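Local atomic coordinates of cellulose 1,4-beta-cellobiosidase (Thermobifida fusca, PDB entry 4JJJ), a protein that probably hydrolyses cellulose chains to release cellobiose, this chain being its glycoside hydrolase family 48 catalytic domain with an (alpha/alpha)6 fold. Residues A[319-324]-A[403-408]; A[366-371]-A[488-493]; A[410-415]-A[469-474]. The protein carries 1 engineered substitution. All blocks are in the same frame, centred on the assembly; numbering follows the deposited sequence.

Contact 1 (A[319-324]-A[403-408]). With CA (calcium ion), chain E; BGC (beta-D-glucopyranose), chain D.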
loop_
_atom_site.group_PDB
_atom_site.type_symbol
_atom_site.label_atom_id
_atom_site.label_comp_id
_atom_site.label_asym_id
_atom_site.label_seq_id
_atom_site.Cartn_x
_atom_site.Cartn_y
_atom_site.Cartn_z
ATOM N N SER A 319 -2.003 1.405 -13.616
ATOM C CA SER A 319 -1.174 0.231 -13.494
ATOM C C SER A 319 -1.979 -0.990 -13.857
ATOM O O SER A 319 -3.188 -1.009 -13.624
ATOM C CB SER A 319 -0.366 0.139 -12.224
ATOM O OG SER A 319 -1.091 -0.501 -11.245
ATOM N N SER A 320 -1.342 -2.010 -14.391
ATOM C CA SER A 320 -2.044 -3.090 -15.045
ATOM C C SER A 320 -2.325 -4.327 -14.181
ATOM O O SER A 320 -3.158 -5.170 -14.581
ATOM C CB SER A 320 -1.208 -3.578 -16.231
ATOM O OG SER A 320 -1.051 -2.508 -17.171
ATOM N N SER A 321 -1.693 -4.393 -13.020
ATOM C CA SER A 321 -1.755 -5.616 -12.190
ATOM C C SER A 321 -2.391 -5.259 -10.857
ATOM O O SER A 321 -2.038 -4.186 -10.251
ATOM C CB SER A 321 -0.379 -6.177 -11.966
ATOM O OG SER A 321 -0.446 -7.379 -11.250
ATOM N N SER A 322 -3.294 -6.126 -10.393
ATOM C CA SER A 322 -4.090 -5.894 -9.174
ATOM C C SER A 322 -3.978 -7.064 -8.262
ATOM O O SER A 322 -3.915 -8.232 -8.704
ATOM C CB SER A 322 -5.568 -5.569 -9.481
ATOM O OG SER A 322 -5.733 -4.413 -10.299
ATOM N N HIS A 323 -3.854 -6.768 -6.954
ATOM C CA HIS A 323 -3.620 -7.718 -5.909
ATOM C C HIS A 323 -4.845 -7.772 -4.997
ATOM O O HIS A 323 -5.350 -6.750 -4.579
ATOM C CB HIS A 323 -2.359 -7.251 -5.163
ATOM C CG HIS A 323 -1.796 -8.169 -4.126
ATOM N ND1 HIS A 323 -2.502 -8.653 -3.025
ATOM C CD2 HIS A 323 -0.552 -8.683 -3.983
ATOM C CE1 HIS A 323 -1.715 -9.349 -2.245
ATOM N NE2 HIS A 323 -0.511 -9.402 -2.829
ATOM N N GLN A 324 -5.260 -8.961 -4.603
ATOM C CA GLN A 324 -6.418 -9.126 -3.741
ATOM C C GLN A 324 -6.326 -8.290 -2.461
ATOM O O GLN A 324 -7.302 -7.770 -1.900
ATOM C CB GLN A 324 -6.613 -10.601 -3.328
ATOM C CG GLN A 324 -5.475 -11.273 -2.555
ATOM C CD GLN A 324 -5.580 -11.173 -1.065
ATOM O OE1 GLN A 324 -6.657 -10.891 -0.528
ATOM N NE2 GLN A 324 -4.460 -11.381 -0.353
ATOM N N GLN A 403 1.643 -13.852 -7.895
ATOM C CA GLN A 403 2.570 -12.940 -7.228
ATOM C C GLN A 403 2.540 -11.557 -7.909
ATOM O O GLN A 403 3.488 -11.067 -8.451
ATOM C CB GLN A 403 4.014 -13.491 -7.187
ATOM C CG GLN A 403 4.504 -13.997 -8.562
ATOM C CD GLN A 403 5.945 -14.395 -8.573
ATOM O OE1 GLN A 403 6.720 -14.217 -7.583
ATOM N NE2 GLN A 403 6.404 -14.768 -9.809
ATOM N N PRO A 404 1.389 -10.893 -7.884
ATOM C CA PRO A 404 1.330 -9.597 -8.607
ATOM C C PRO A 404 2.420 -8.622 -8.242
ATOM O O PRO A 404 2.657 -8.405 -7.066
ATOM C CB PRO A 404 -0.063 -9.062 -8.185
ATOM C CG PRO A 404 -0.847 -10.272 -7.815
ATOM C CD PRO A 404 0.123 -11.154 -7.128
ATOM N N VAL A 405 3.033 -8.051 -9.245
ATOM C CA VAL A 405 3.954 -6.955 -9.113
ATOM C C VAL A 405 5.295 -7.313 -8.501
ATOM O O VAL A 405 6.307 -7.124 -9.191
ATOM C CB VAL A 405 3.377 -5.692 -8.489
ATOM C CG1 VAL A 405 4.366 -4.576 -8.574
ATOM C CG2 VAL A 405 2.041 -5.304 -9.187
ATOM N N TRP A 406 5.324 -7.647 -7.223
ATOM C CA TRP A 406 6.599 -7.956 -6.511
ATOM C C TRP A 406 6.831 -9.477 -6.676
ATOM O O TRP A 406 5.925 -10.311 -6.424
ATOM C CB TRP A 406 6.492 -7.716 -5.011
ATOM C CG TRP A 406 6.661 -6.342 -4.496
ATOM C CD1 TRP A 406 6.664 -5.173 -5.154
ATOM C CD2 TRP A 406 6.908 -6.066 -3.098
ATOM N NE1 TRP A 406 6.885 -4.143 -4.216
ATOM C CE2 TRP A 406 7.049 -4.683 -2.957
ATOM C CE3 TRP A 406 7.052 -6.857 -2.015
ATOM C CZ2 TRP A 406 7.322 -4.117 -1.711
ATOM C CZ3 TRP A 406 7.356 -6.265 -0.737
ATOM C CH2 TRP A 406 7.463 -4.948 -0.647
ATOM N N ASN A 407 8.070 -9.843 -7.069
ATOM C CA ASN A 407 8.475 -11.265 -7.022
ATOM C C ASN A 407 9.642 -11.569 -6.066
ATOM O O ASN A 407 10.132 -12.633 -5.946
ATOM C CB ASN A 407 8.914 -11.673 -8.403
ATOM C CG ASN A 407 7.881 -11.619 -9.522
ATOM O OD1 ASN A 407 8.274 -11.866 -10.733
ATOM N ND2 ASN A 407 6.648 -11.382 -9.237
ATOM N N ASP A 408 10.101 -10.511 -5.372
ATOM C CA ASP A 408 11.186 -10.563 -4.364
ATOM C C ASP A 408 10.803 -9.791 -3.132
ATOM O O ASP A 408 11.298 -8.701 -2.946
ATOM C CB ASP A 408 12.481 -10.047 -5.020
ATOM C CG ASP A 408 13.726 -10.349 -4.199
ATOM O OD1 ASP A 408 14.797 -9.986 -4.770
ATOM O OD2 ASP A 408 13.646 -10.952 -3.149
HETATM CA CA CA E . 16.124 -9.392 -6.510
HETATM C C2 BGC D . 4.738 -0.815 -2.834
HETATM C C3 BGC D . 5.701 -0.249 -3.878
HETATM C C4 BGC D . 5.010 0.838 -4.636
HETATM C C5 BGC D . 4.438 1.930 -3.774
HETATM C C6 BGC D . 3.701 3.024 -4.538
HETATM C C1 BGC D . 4.136 0.340 -2.086
HETATM O O1 BGC D . 3.155 -0.154 -1.160
HETATM O O2 BGC D . 5.355 -1.758 -1.931
HETATM O O3 BGC D . 6.019 -1.343 -4.776
HETATM O O4 BGC D . 6.132 1.472 -5.346
HETATM O O5 BGC D . 3.494 1.311 -2.884
HETATM O O6 BGC D . 2.658 2.402 -5.343
HETATM O O HOH W 1 1.862 -8.691 -11.933
HETATM O O HOH W 2 15.071 -11.388 -7.618
HETATM O O HOH W 3 17.375 -9.107 -8.470
#
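Pro404 lies against strand 321-323, with a different nearest partner for CB, CG and CD. CG sits 3.8 Å from Ser322 O, and CD stands 4.1 Å from His323 CD2, where the two side chains cross at about a right angle. Val405 adds a single methyl, its CG2 resting 3.8 Å from Ser321 CB. A rigid proline and a compact branched residue suit a shallow seat against the strand, needing no polar partner for their side chains.

No direct hydrogen bond joins the segments. Ser321 has two conformers; in one of them OG lies anti to the backbone N, 3.5 Å from Pro404 CB, and shares a water with Val405 N, the water accepting from the amide. Val405 has a positive phi (72°) because it is the middle residue of a classic gamma turn, closed by Trp406 N to Pro404 O. The imidazole of His323 is fixed from both nitrogens, ND1 bonding to Gly325 N and NE2 to Ser411 O.

Beyond the turn, Trp406, part of the glycan pocket, donates from NE1 to O3 of a bound glucose at 3.0 Å, and Asp408 OD1 binds calcium together with Arg180 O, Glu185, Glu560 and waters.

Strand 321-323 is an outer strand of a four-stranded antiparallel sheet beside strand 376-378. Ser322 touches Phe362 of helix 348-365, while 403-408 belongs to the loop between strand 398-401 and helix 416-432.

Contact 2 (A[366-371]-A[488-493])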
loop_
_atom_site.group_PDB
_atom_site.type_symbol
_atom_site.label_atom_id
_atom_site.label_comp_id
_atom_site.label_asym_id
_atom_site.label_seq_id
_atom_site.Cartn_x
_atom_site.Cartn_y
_atom_site.Cartn_z
ATOM N N LEU A 366 -10.599 -15.574 -6.992
ATOM C CA LEU A 366 -9.280 -15.919 -6.435
ATOM C C LEU A 366 -9.373 -16.845 -5.247
ATOM O O LEU A 366 -8.321 -17.149 -4.610
ATOM C CB LEU A 366 -8.549 -14.635 -5.985
ATOM C CG LEU A 366 -8.118 -13.759 -7.171
ATOM C CD1 LEU A 366 -7.749 -12.341 -6.780
ATOM C CD2 LEU A 366 -6.940 -14.381 -7.900
ATOM N N GLN A 367 -10.568 -17.226 -4.795
ATOM C CA GLN A 367 -10.660 -18.008 -3.607
ATOM C C GLN A 367 -10.257 -19.485 -3.841
ATOM O O GLN A 367 -10.886 -20.225 -4.602
ATOM C CB GLN A 367 -12.069 -17.929 -2.951
ATOM C CG GLN A 367 -12.140 -18.621 -1.618
ATOM C CD GLN A 367 -13.296 -18.142 -0.780
ATOM O OE1 GLN A 367 -14.425 -18.018 -1.276
ATOM N NE2 GLN A 367 -13.019 -17.825 0.438
ATOM N N SER A 368 -9.203 -19.868 -3.186
ATOM C CA SER A 368 -8.581 -21.214 -3.300
ATOM C C SER A 368 -9.516 -22.282 -2.773
ATOM O O SER A 368 -10.480 -22.053 -1.984
ATOM C CB SER A 368 -7.251 -21.249 -2.552
ATOM O OG SER A 368 -7.488 -21.071 -1.133
ATOM N N ALA A 369 -9.133 -23.529 -3.086
ATOM C CA ALA A 369 -9.796 -24.732 -2.532
ATOM C C ALA A 369 -9.868 -24.629 -1.014
ATOM O O ALA A 369 -10.872 -24.986 -0.365
ATOM C CB ALA A 369 -9.055 -25.959 -2.923
ATOM N N GLU A 370 -8.778 -24.240 -0.350
ATOM C CA GLU A 370 -8.679 -24.219 1.100
ATOM C C GLU A 370 -9.413 -23.029 1.688
ATOM O O GLU A 370 -9.887 -23.110 2.822
ATOM C CB GLU A 370 -7.207 -24.227 1.519
ATOM C CG GLU A 370 -6.577 -25.586 1.495
ATOM C CD GLU A 370 -6.064 -25.957 0.125
ATOM O OE1 GLU A 370 -5.830 -25.047 -0.710
ATOM O OE2 GLU A 370 -5.987 -27.221 -0.165
ATOM N N GLY A 371 -9.468 -21.897 0.983
ATOM C CA GLY A 371 -10.239 -20.706 1.389
ATOM C C GLY A 371 -9.504 -19.392 1.342
ATOM O O GLY A 371 -10.103 -18.360 1.217
ATOM N N LEU A 488 -6.559 -24.729 -7.246
ATOM C CA LEU A 488 -5.846 -23.605 -6.664
ATOM C C LEU A 488 -5.689 -23.821 -5.164
ATOM O O LEU A 488 -6.666 -24.109 -4.461
ATOM C CB LEU A 488 -6.699 -22.375 -6.854
ATOM C CG LEU A 488 -6.077 -21.098 -6.205
ATOM C CD1 LEU A 488 -4.703 -20.752 -6.718
ATOM C CD2 LEU A 488 -7.138 -19.999 -6.459
ATOM N N HIS A 489 -4.444 -23.831 -4.712
ATOM C CA HIS A 489 -4.121 -24.235 -3.381
ATOM C C HIS A 489 -3.253 -23.276 -2.594
ATOM O O HIS A 489 -2.435 -22.635 -3.129
ATOM C CB HIS A 489 -3.302 -25.583 -3.413
ATOM C CG HIS A 489 -3.947 -26.653 -4.180
ATOM N ND1 HIS A 489 -4.838 -27.507 -3.589
ATOM C CD2 HIS A 489 -3.823 -27.040 -5.465
ATOM C CE1 HIS A 489 -5.258 -28.373 -4.486
ATOM N NE2 HIS A 489 -4.620 -28.133 -5.627
ATOM N N VAL A 490 -3.470 -23.235 -1.295
ATOM C CA VAL A 490 -2.604 -22.528 -0.421
ATOM C C VAL A 490 -2.327 -23.395 0.835
ATOM O O VAL A 490 -3.246 -24.065 1.412
ATOM C CB VAL A 490 -3.230 -21.159 -0.006
ATOM C CG1 VAL A 490 -4.493 -21.317 0.838
ATOM C CG2 VAL A 490 -2.259 -20.385 0.845
ATOM N N GLN A 491 -1.087 -23.277 1.337
ATOM C CA GLN A 491 -0.709 -23.873 2.621
ATOM C C GLN A 491 0.048 -22.788 3.451
ATOM O O GLN A 491 0.748 -21.906 2.878
ATOM C CB GLN A 491 0.055 -25.240 2.452
ATOM C CG GLN A 491 1.326 -25.075 1.721
ATOM C CD GLN A 491 2.076 -26.394 1.561
ATOM O OE1 GLN A 491 2.100 -27.207 2.463
ATOM N NE2 GLN A 491 2.856 -26.427 0.498
ATOM N N VAL A 492 -0.204 -22.843 4.745
ATOM C CA VAL A 492 0.453 -21.966 5.706
ATOM C C VAL A 492 1.770 -22.659 6.053
ATOM O O VAL A 492 1.733 -23.812 6.554
ATOM C CB VAL A 492 -0.404 -21.732 6.954
ATOM C CG1 VAL A 492 0.326 -20.843 7.963
ATOM C CG2 VAL A 492 -1.751 -21.129 6.507
ATOM N N VAL A 493 2.881 -21.973 5.840
ATOM C CA VAL A 493 4.206 -22.530 6.126
ATOM C C VAL A 493 4.963 -21.862 7.270
ATOM O O VAL A 493 6.094 -22.279 7.601
ATOM C CB VAL A 493 5.071 -22.582 4.847
ATOM C CG1 VAL A 493 4.372 -23.513 3.820
ATOM C CG2 VAL A 493 5.316 -21.253 4.258
#
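Ala369 and Glu370 attach their loop to strand 488-496 through two hydrogen bonds. Ala369 N donates to Leu488 O at 2.9 Å, nearly straight at 163°. Two residues along the strand, Val490 N donates to Glu370 OE1 at 3.0 Å, reaching the oxygen from above the carboxylate plane. Glu370 can do this because its chain bends at chi2 (85°), which folds CD back over the strand. Its other oxygen, OE2, lies at the edge of the His489 ring, 3.6 Å from ND1, too long to count as a bond.

Van der Waals contact accompanies these bonds. Leu488 CG lies 3.8 Å from Ser368 CB and its CD2 3.6 Å from Leu366 O, while Val490 CG1 touches Glu370 CB at 4.0 Å. The small side chain of Ala369 lets its CB settle 3.4 Å from Leu488 O.

Within the loop, Ser368 OG accepts from Gly371 N in an ST motif and also bonds to Gly372 O. Gln367 NE2 donates to Gly371 O, on a lone pair, and to Ile440 O, while OE1 accepts from Gln364 NE2. Gly371 adopts a phi of 131°, where a side chain would collide with the preceding carbonyl.

The loop leaves helix 348-365 on its way to strand 376-378. Trp447 of helix 435-450 touches Glu370 and Val490, Tyr400 of strand 398-401 touches Leu366 and Leu488, and strand 465-473 pairs with 488-496.

Contact 3 (A[410-415]-A[469-474]). With BGC (beta-D-glucopyranose), chain B; BGC (beta-D-glucopyranose), chain C.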
loop_
_atom_site.group_PDB
_atom_site.type_symbol
_atom_site.label_atom_id
_atom_site.label_comp_id
_atom_site.label_asym_id
_atom_site.label_seq_id
_atom_site.Cartn_x
_atom_site.Cartn_y
_atom_site.Cartn_z
ATOM N N PRO A 410 7.606 -12.917 -3.463
ATOM C CA PRO A 410 6.262 -13.030 -4.059
ATOM C C PRO A 410 5.240 -12.286 -3.219
ATOM O O PRO A 410 5.139 -12.530 -2.036
ATOM C CB PRO A 410 6.037 -14.514 -4.086
ATOM C CG PRO A 410 7.445 -15.124 -4.131
ATOM C CD PRO A 410 8.209 -14.244 -3.200
ATOM N N SER A 411 4.507 -11.369 -3.871
ATOM C CA SER A 411 3.713 -10.359 -3.219
ATOM C C SER A 411 2.544 -10.902 -2.406
ATOM O O SER A 411 2.016 -10.196 -1.521
ATOM C CB SER A 411 3.136 -9.350 -4.167
ATOM O OG SER A 411 2.229 -10.019 -5.051
ATOM N N ASN A 412 2.041 -12.109 -2.681
ATOM C CA ASN A 412 0.915 -12.655 -1.956
ATOM C C ASN A 412 1.258 -13.774 -0.959
ATOM O O ASN A 412 0.382 -14.466 -0.417
ATOM C CB ASN A 412 -0.240 -13.129 -2.894
ATOM C CG ASN A 412 -1.553 -13.198 -2.207
ATOM O OD1 ASN A 412 -1.924 -12.327 -1.385
ATOM N ND2 ASN A 412 -2.335 -14.269 -2.567
ATOM N N ASN A 413 2.533 -13.932 -0.622
ATOM C CA ASN A 413 2.919 -14.919 0.387
ATOM C C ASN A 413 2.632 -14.408 1.829
ATOM O O ASN A 413 2.578 -15.160 2.774
ATOM C CB ASN A 413 4.359 -15.246 0.184
ATOM C CG ASN A 413 4.595 -16.155 -1.024
ATOM O OD1 ASN A 413 3.715 -16.391 -1.853
ATOM N ND2 ASN A 413 5.834 -16.645 -1.139
ATOM N N TRP A 414 2.535 -13.083 2.017
ATOM C CA TRP A 414 2.229 -12.538 3.406
ATOM C C TRP A 414 0.803 -12.652 3.748
ATOM O O TRP A 414 -0.064 -12.112 3.023
ATOM C CB TRP A 414 2.624 -11.080 3.368
ATOM C CG TRP A 414 2.472 -10.434 4.726
ATOM C CD1 TRP A 414 2.940 -10.925 5.933
ATOM C CD2 TRP A 414 1.903 -9.142 4.996
ATOM N NE1 TRP A 414 2.615 -10.061 6.940
ATOM C CE2 TRP A 414 1.986 -8.952 6.401
ATOM C CE3 TRP A 414 1.236 -8.206 4.222
ATOM C CZ2 TRP A 414 1.502 -7.792 6.986
ATOM C CZ3 TRP A 414 0.770 -7.085 4.796
ATOM C CH2 TRP A 414 0.888 -6.878 6.182
ATOM N N PHE A 415 0.512 -13.368 4.836
ATOM C CA PHE A 415 -0.846 -13.495 5.350
ATOM C C PHE A 415 -1.508 -12.176 5.698
ATOM O O PHE A 415 -2.741 -12.147 5.674
ATOM C CB PHE A 415 -0.912 -14.456 6.516
ATOM C CG PHE A 415 -2.260 -14.676 7.091
ATOM C CD1 PHE A 415 -3.182 -15.579 6.531
ATOM C CD2 PHE A 415 -2.637 -13.990 8.204
ATOM C CE1 PHE A 415 -4.423 -15.814 7.081
ATOM C CE2 PHE A 415 -3.881 -14.184 8.767
ATOM C CZ PHE A 415 -4.773 -15.126 8.215
ATOM N N LEU A 469 2.589 -17.799 3.452
ATOM C CA LEU A 469 1.747 -18.654 2.685
ATOM C C LEU A 469 2.528 -19.151 1.441
ATOM O O LEU A 469 3.369 -18.434 0.912
ATOM C CB LEU A 469 0.539 -17.905 2.193
ATOM C CG LEU A 469 -0.347 -17.269 3.267
ATOM C CD1 LEU A 469 -1.487 -16.556 2.674
ATOM C CD2 LEU A 469 -0.840 -18.285 4.288
ATOM N N GLU A 470 2.228 -20.388 1.012
ATOM C CA GLU A 470 2.767 -20.971 -0.206
ATOM C C GLU A 470 1.619 -21.382 -1.127
ATOM O O GLU A 470 0.718 -22.183 -0.718
ATOM C CB GLU A 470 3.601 -22.219 0.070
ATOM C CG GLU A 470 4.278 -22.796 -1.197
ATOM C CD GLU A 470 5.466 -22.048 -1.766
ATOM O OE1 GLU A 470 5.974 -21.159 -1.083
ATOM O OE2 GLU A 470 5.882 -22.346 -2.904
ATOM N N TRP A 471 1.597 -20.801 -2.316
ATOM C CA TRP A 471 0.519 -20.963 -3.270
ATOM C C TRP A 471 0.966 -21.972 -4.386
ATOM O O TRP A 471 2.132 -22.088 -4.724
ATOM C CB TRP A 471 0.302 -19.623 -3.968
ATOM C CG TRP A 471 -0.251 -18.606 -3.028
ATOM C CD1 TRP A 471 0.409 -17.675 -2.279
ATOM C CD2 TRP A 471 -1.663 -18.531 -2.626
ATOM N NE1 TRP A 471 -0.479 -16.999 -1.403
ATOM C CE2 TRP A 471 -1.752 -17.500 -1.627
ATOM C CE3 TRP A 471 -2.801 -19.185 -3.035
ATOM C CZ2 TRP A 471 -2.942 -17.188 -1.003
ATOM C CZ3 TRP A 471 -3.991 -18.808 -2.465
ATOM C CH2 TRP A 471 -4.052 -17.898 -1.443
ATOM N N SER A 472 -0.022 -22.639 -4.942
ATOM C CA SER A 472 0.185 -23.499 -6.034
ATOM C C SER A 472 -1.059 -23.550 -6.897
ATOM O O SER A 472 -2.157 -23.358 -6.425
ATOM C CB SER A 472 0.652 -24.880 -5.590
ATOM O OG SER A 472 -0.291 -25.499 -4.762
ATOM N N GLY A 473 -0.878 -23.972 -8.157
ATOM C CA GLY A 473 -2.041 -24.073 -8.995
ATOM C C GLY A 473 -2.635 -22.765 -9.503
ATOM O O GLY A 473 -1.951 -21.705 -9.512
ATOM N N GLN A 474 -3.884 -22.778 -9.959
ATOM C CA GLN A 474 -4.512 -21.590 -10.474
ATOM C C GLN A 474 -5.994 -21.722 -10.348
ATOM O O GLN A 474 -6.552 -22.876 -10.369
ATOM C CB GLN A 474 -4.148 -21.360 -11.939
ATOM C CG GLN A 474 -4.597 -22.437 -12.862
ATOM C CD GLN A 474 -4.328 -22.085 -14.358
ATOM O OE1 GLN A 474 -3.481 -21.262 -14.643
ATOM N NE2 GLN A 474 -5.140 -22.594 -15.275
HETATM C C2 BGC B . 6.016 -9.180 6.525
HETATM C C3 BGC B . 6.069 -7.753 5.990
HETATM C C4 BGC B . 5.359 -6.783 6.957
HETATM C C5 BGC B . 5.721 -6.953 8.445
HETATM C C6 BGC B . 4.765 -6.222 9.391
HETATM C C1 BGC B . 6.438 -9.235 7.973
HETATM O O1 BGC B . 6.276 -10.627 8.402
HETATM O O2 BGC B . 6.917 -9.933 5.646
HETATM O O3 BGC B . 5.474 -7.673 4.691
HETATM O O4 BGC B . 5.615 -5.417 6.624
HETATM O O5 BGC B . 5.667 -8.333 8.805
HETATM O O6 BGC B . 3.458 -6.736 9.355
HETATM C C2 BGC C . 4.803 -3.267 6.087
HETATM C C3 BGC C . 3.693 -2.465 5.412
HETATM C C4 BGC C . 3.378 -3.057 4.006
HETATM C C5 BGC C . 3.207 -4.596 4.046
HETATM C C6 BGC C . 3.085 -5.153 2.648
HETATM C C1 BGC C . 4.499 -4.753 6.101
HETATM O O2 BGC C . 4.944 -2.844 7.437
HETATM O O3 BGC C . 4.134 -1.087 5.343
HETATM O O4 BGC C . 2.187 -2.416 3.505
HETATM O O5 BGC C . 4.339 -5.153 4.726
HETATM O O6 BGC C . 4.214 -4.814 1.865
HETATM O O HOH W 4 3.681 -18.978 -2.899
HETATM O O HOH W 5 6.870 -18.851 -2.833
#
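Trp471 presents its indole to Asn412 and Asn413, and the two asparagines use it differently. Asn412 crosses it obliquely, amide and ring planes only 17° apart, with ND2 3.0 Å above one face toward the rim and 3.4 Å from CZ2. CG anti to the backbone N (chi1 -158°) places the amide group beside the indole. The amide is useful at both ends, since ND2 also reaches Ile373 O while OD1 takes Gln324 NE2. At the indole edge Trp471 NE1 donates to Asn412 O at 2.9 Å, arriving from above the carbonyl plane; a tryptophan thus supplies both bulk and a buried donor.

Asn413 runs past the same ring in the opposite direction, OD1 lying in the ring plane 3.6 Å from CD1. That oxygen accepts from a water which in turn accepts from Trp471 N; in one of two Glu470 conformers, so less certain, a second water links Asn413 ND2 to Glu470 OE1. The backbone of Asn413 pairs too: Leu469 N donates to its O at 2.7 Å, on a lone pair. Alongside, Leu469 CD2 meets Phe415 CD1 at 4.2 Å, and Leu469 CD1 lies against Phe415 CA, a small apolar contact suited to a branched leucine beside an aromatic ring.

The CB of Trp414 points away from strand 469-473, and the indole offers one face to two linked glucoses. One puts O3 over the centre of that face and C2 3.5 Å from NE1, and the next sets its C5 3.6 Å from CZ3. Phe417 and Trp420 meet the indole edge-to-face.

The type I turn from Pro410 to Asn413 therefore joins the antiparallel hairpin of 465-473 and 488-496 to an aromatic sugar platform, an arrangement characteristic of carbohydrate-binding clefts. Here the pocket also contains Glu51, the predicted proton donor.

Overall arrangement
The three contacts touch one another; contacts 1 and 3 reach the bound glycan, and contact 2 lies further out. Contacts 2 and 3, with centres about 8 Å apart, share the hairpin of strands 465-473 and 488-496, where Val490 CB packs 3.5 Å from Trp471 CZ3. Contacts 1 and 3, about 12 Å between centres, each have one segment on the loop after strand 398-401, and Pro404 O meets Ser411 OG at 2.6 Å. Contact 1 reaches contact 2, about 18 Å away by centres, through Gln324 CB and Leu366 CD1. Trp406 and Trp414 bring contacts 1 and 3 to different bound glucoses; the His323 side chain lies about 8 Å from that of engineered Asn224, the predicted nucleophile position.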